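PDB 4MMO: Sso-CP2 metallo-carboxypetidase from Sulfolobus solfataricus, which acts as a metallo-carboxypeptidase of the M20 family, a zinc-binding hydrolase that cleaves residues from the C-terminal end of peptides. Local coordinates for the interface of chains A and B. Numbering follows the deposited sequence. Chains: chain A/B, Sso-CP2 metallo-carboxypetidase.

Contact 1: the interface of chains A and B. Residues chain A 255, 259, 276; chain B 194, 196, 200, 203.
A:Leu259 and A:Leu276 meet B:Lys194, B:Leu196, B:Asn200 and B:Leu203 in a mixed polar and apolar patch of the two-fold interface of the deposited dimer, probably the M20-type dimer; the patch ties a loop and 3-10 turn of one subunit to two helices of the other. The carbonyl of A:Leu259, at the end of its helix, takes a hydrogen bond from the side-chain amine of B:Lys194, NZ to O 3.1 Å. The approach is bent: NZ stands above the carbonyl plane, with a C=O...N angle of 113°. A turn at the end of the lysine chain (chi4 63°) brings NZ over that oxygen. A water 2.6 Å from A:Leu259 O also bonds to the backbone N and O of B:Lys194, so this one residue holds the carbonyl both directly and through solvent. Beyond the polar end, the CD2 methyl of A:Leu259 sits over a face of the B:Asn200 carboxamide, 3.5 Å from ND2. B:Leu196 CD2 packs against A:Leu259 CB at 3.9 Å. The other end of the same amide meets A:Leu276, whose CD1 lies 3.8 Å from B:Asn200 OD1, the two side chains running alongside each other. B:Leu203 extends the apolar row, its CD1 4.0 Å from A:Leu276 CD1 and also near A:Leu255 CD2. Chain A contributes helices 252-259 and 269-278; chain B contributes the loop at 194, the 3-10 helix 198-203 and strand 196-197.

Contact 2: the interface of chains A and B. Residues chain A 209, 212-213, 215-216; chain B 209, 212-213, 215-216.
The flat groups are backbone peptides: B:Ile209 CD1 lies over one face of the A:Ile215 carbonyl, 3.3 Å from its O, while the carbonyls of A:Ser216 and B:Ser216 are met in their own planes by lysine amino groups. This is a helix-to-helix contact across the two-fold axis, formed by helix 207-218 of chain A and 207-216 of chain B within the M20 dimerisation region; the two helices cross at a steep angle. A:Lys213 NZ donates to B:Ser216 O at 2.9 Å, on a lone pair, with a C=O...N angle of 135°, and B:Lys213 NZ does the same to A:Ser216 O at 2.8 Å. Each acceptor is near the C-terminal end of its helix, where the helix dipole would probably strengthen its pull on a lysine that is probably charged. The lysine stems also pack: A:Lys213 CG rests 3.8 Å from B:Ser216 CB, before a bend at the last torsion turns NZ back to the carbonyl. An alanine in place of A:Lys213 would probably leave B:Ser216 O without its lysine donor and open a gap beside the B:Ser216 side chain. The two serine hydroxyls pass side by side near the axis, and their mutual bond is weak; each OG gives its hydrogen to the Ala212 carbonyl one turn back in its own helix, 2.8 Å from A:Ser216 OG to A:Ala212 O, which fixes its rotation. Near the axis A:Ala212 CB and B:Ala212 CB approach to 4.1 Å. Ile215 departs from the two-fold symmetry. A:Ile215 (chi1 59°) sends CD1 to B:Ala212 CB at 3.6 Å, whereas B:Ile215 (chi1 -84°) presents CG2 to A:Ile209 CD1 in a tight contact of 3.2 Å.

Contact 1: the interface of chains A and B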
loop_
_atom_site.group_PDB
_atom_site.type_symbol
_atom_site.label_atom_id
_atom_site.label_comp_id
_atom_site.label_asym_id
_atom_site.label_seq_id
_atom_site.Cartn_x
_atom_site.Cartn_y
_atom_site.Cartn_z
ATOM N N LEU A 255 6.535 -20.916 18.377
ATOM C CA LEU A 255 6.731 -19.550 17.906
ATOM C C LEU A 255 6.272 -19.406 16.462
ATOM O O LEU A 255 5.581 -18.447 16.116
ATOM C CB LEU A 255 8.201 -19.138 18.031
ATOM C CG LEU A 255 8.559 -17.760 17.460
ATOM C CD1 LEU A 255 7.690 -16.665 18.063
ATOM C CD2 LEU A 255 10.028 -17.454 17.691
ATOM N N LEU A 259 3.293 -16.818 15.159
ATOM C CA LEU A 259 3.485 -15.765 14.169
ATOM C C LEU A 259 2.541 -15.957 12.985
ATOM O O LEU A 259 1.898 -15.010 12.532
ATOM C CB LEU A 259 4.940 -15.744 13.696
ATOM C CG LEU A 259 5.976 -15.430 14.778
ATOM C CD1 LEU A 259 7.394 -15.582 14.233
ATOM C CD2 LEU A 259 5.769 -14.034 15.344
ATOM N N LEU A 276 16.702 -12.241 16.583
ATOM C CA LEU A 276 15.642 -11.459 17.199
ATOM C C LEU A 276 16.191 -10.369 18.120
ATOM O O LEU A 276 15.721 -9.232 18.092
ATOM C CB LEU A 276 14.724 -12.394 17.990
ATOM C CG LEU A 276 13.440 -11.808 18.572
ATOM C CD1 LEU A 276 12.571 -11.186 17.486
ATOM C CD2 LEU A 276 12.678 -12.894 19.309
ATOM N N LYS B 194 -1.311 -13.391 9.159
ATOM C CA LYS B 194 -1.490 -12.064 9.753
ATOM C C LYS B 194 -0.217 -11.222 9.771
ATOM O O LYS B 194 0.894 -11.744 9.711
ATOM C CB LYS B 194 -2.035 -12.188 11.179
ATOM C CG LYS B 194 -1.148 -12.982 12.134
ATOM C CD LYS B 194 -1.757 -13.032 13.532
ATOM C CE LYS B 194 -0.972 -13.939 14.468
ATOM N NZ LYS B 194 0.418 -13.452 14.697
ATOM N N LEU B 196 2.702 -9.090 11.389
ATOM C CA LEU B 196 3.465 -9.275 12.611
ATOM C C LEU B 196 3.979 -7.931 13.064
ATOM O O LEU B 196 4.141 -7.018 12.256
ATOM C CB LEU B 196 4.660 -10.190 12.370
ATOM C CG LEU B 196 4.424 -11.379 11.439
ATOM C CD1 LEU B 196 5.751 -11.971 11.026
ATOM C CD2 LEU B 196 3.553 -12.422 12.107
ATOM N N ASN B 200 9.756 -8.486 14.899
ATOM C CA ASN B 200 10.034 -9.834 14.399
ATOM C C ASN B 200 10.708 -9.853 13.026
ATOM O O ASN B 200 11.017 -10.922 12.502
ATOM C CB ASN B 200 8.737 -10.637 14.331
ATOM C CG ASN B 200 8.199 -10.992 15.701
ATOM O OD1 ASN B 200 8.930 -11.488 16.557
ATOM N ND2 ASN B 200 6.917 -10.728 15.919
ATOM N N LEU B 203 13.335 -12.330 11.761
ATOM C CA LEU B 203 13.010 -13.755 11.697
ATOM C C LEU B 203 12.280 -14.183 10.422
ATOM O O LEU B 203 12.162 -15.378 10.155
ATOM C CB LEU B 203 12.151 -14.156 12.902
ATOM C CG LEU B 203 12.748 -13.922 14.287
ATOM C CD1 LEU B 203 11.802 -14.451 15.351
ATOM C CD2 LEU B 203 14.121 -14.568 14.409
HETATM O O HOH W 1 1.283 -14.381 10.107
#

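Contact 2: the interface of chains A and B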
loop_
_atom_site.group_PDB
_atom_site.type_symbol
_atom_site.label_atom_id
_atom_site.label_comp_id
_atom_site.label_asym_id
_atom_site.label_seq_id
_atom_site.Cartn_x
_atom_site.Cartn_y
_atom_site.Cartn_z
ATOM N N ILE A 209 7.405 2.716 -9.439
ATOM C CA ILE A 209 8.594 1.969 -9.813
ATOM C C ILE A 209 9.839 2.636 -9.236
ATOM O O ILE A 209 10.729 1.955 -8.725
ATOM C CB ILE A 209 8.715 1.800 -11.361
ATOM C CG1 ILE A 209 9.942 0.964 -11.733
ATOM C CG2 ILE A 209 8.789 3.135 -12.056
ATOM C CD1 ILE A 209 9.854 -0.464 -11.276
ATOM N N ALA A 212 9.913 1.955 -5.542
ATOM C CA ALA A 212 10.199 0.532 -5.374
ATOM C C ALA A 212 11.685 0.278 -5.581
ATOM O O ALA A 212 12.296 -0.519 -4.871
ATOM C CB ALA A 212 9.381 -0.304 -6.350
ATOM N N LYS A 213 12.266 0.965 -6.556
ATOM C CA LYS A 213 13.684 0.810 -6.841
ATOM C C LYS A 213 14.522 1.366 -5.698
ATOM O O LYS A 213 15.533 0.774 -5.328
ATOM C CB LYS A 213 14.045 1.490 -8.165
ATOM C CG LYS A 213 14.066 0.528 -9.346
ATOM C CD LYS A 213 13.940 1.246 -10.678
ATOM C CE LYS A 213 13.800 0.256 -11.829
ATOM N NZ LYS A 213 14.955 -0.684 -11.919
ATOM N N ILE A 215 13.732 1.710 -2.356
ATOM C CA ILE A 215 13.715 0.865 -1.167
ATOM C C ILE A 215 14.445 -0.454 -1.424
ATOM O O ILE A 215 14.945 -1.079 -0.491
ATOM C CB ILE A 215 12.280 0.605 -0.647
ATOM C CG1 ILE A 215 11.423 -0.067 -1.718
ATOM C CG2 ILE A 215 11.648 1.914 -0.184
ATOM C CD1 ILE A 215 10.030 -0.428 -1.251
ATOM N N SER A 216 14.525 -0.861 -2.689
ATOM C CA SER A 216 15.260 -2.071 -3.049
ATOM C C SER A 216 16.762 -1.924 -2.804
ATOM O O SER A 216 17.452 -2.916 -2.588
ATOM C CB SER A 216 15.005 -2.450 -4.507
ATOM O OG SER A 216 13.673 -2.899 -4.689
ATOM N N ILE B 209 9.166 -5.598 0.489
ATOM C CA ILE B 209 10.481 -5.421 -0.104
ATOM C C ILE B 209 10.698 -6.468 -1.191
ATOM O O ILE B 209 11.348 -6.198 -2.202
ATOM C CB ILE B 209 11.609 -5.491 0.959
ATOM C CG1 ILE B 209 12.974 -5.193 0.334
ATOM C CG2 ILE B 209 11.638 -6.842 1.625
ATOM C CD1 ILE B 209 13.112 -3.779 -0.194
ATOM N N ALA B 212 8.723 -5.356 -4.205
ATOM C CA ALA B 212 9.370 -4.146 -4.695
ATOM C C ALA B 212 10.589 -4.520 -5.525
ATOM O O ALA B 212 10.830 -3.949 -6.589
ATOM C CB ALA B 212 9.774 -3.248 -3.527
ATOM N N LYS B 213 11.350 -5.493 -5.038
ATOM C CA LYS B 213 12.540 -5.950 -5.744
ATOM C C LYS B 213 12.187 -6.652 -7.053
ATOM O O LYS B 213 12.858 -6.448 -8.062
ATOM C CB LYS B 213 13.368 -6.870 -4.852
ATOM C CG LYS B 213 14.206 -6.126 -3.827
ATOM C CD LYS B 213 14.977 -7.081 -2.940
ATOM C CE LYS B 213 15.908 -6.341 -1.990
ATOM N NZ LYS B 213 17.031 -5.669 -2.699
ATOM N N ILE B 215 9.518 -6.135 -8.932
ATOM C CA ILE B 215 9.069 -5.086 -9.839
ATOM C C ILE B 215 10.251 -4.320 -10.424
ATOM O O ILE B 215 10.230 -3.911 -11.585
ATOM C CB ILE B 215 8.124 -4.117 -9.090
ATOM C CG1 ILE B 215 6.702 -4.673 -9.101
ATOM C CG2 ILE B 215 8.146 -2.721 -9.700
ATOM C CD1 ILE B 215 5.758 -3.937 -8.179
ATOM N N SER B 216 11.281 -4.136 -9.607
ATOM C CA SER B 216 12.471 -3.395 -10.009
ATOM C C SER B 216 13.290 -4.112 -11.082
ATOM O O SER B 216 14.061 -3.472 -11.796
ATOM C CB SER B 216 13.354 -3.124 -8.788
ATOM O OG SER B 216 12.658 -2.346 -7.829
#

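The C-alpha centres of contact 1 and contact 2 lie about 23 Å apart on one two-fold interface, and all their residues fall within the M20 dimerisation sequence family. No residue is shared, but in chain B the 3-10 helix 198-203 of contact 1 is followed closely by the helix of contact 2. Contact 2 pairs equivalent helices about the axis, whereas contact 1 joins unlike elements and recurs with the chains exchanged. The subunits are thus held at the axis and on both flanks, which would probably limit their rocking if this dimer is the working form.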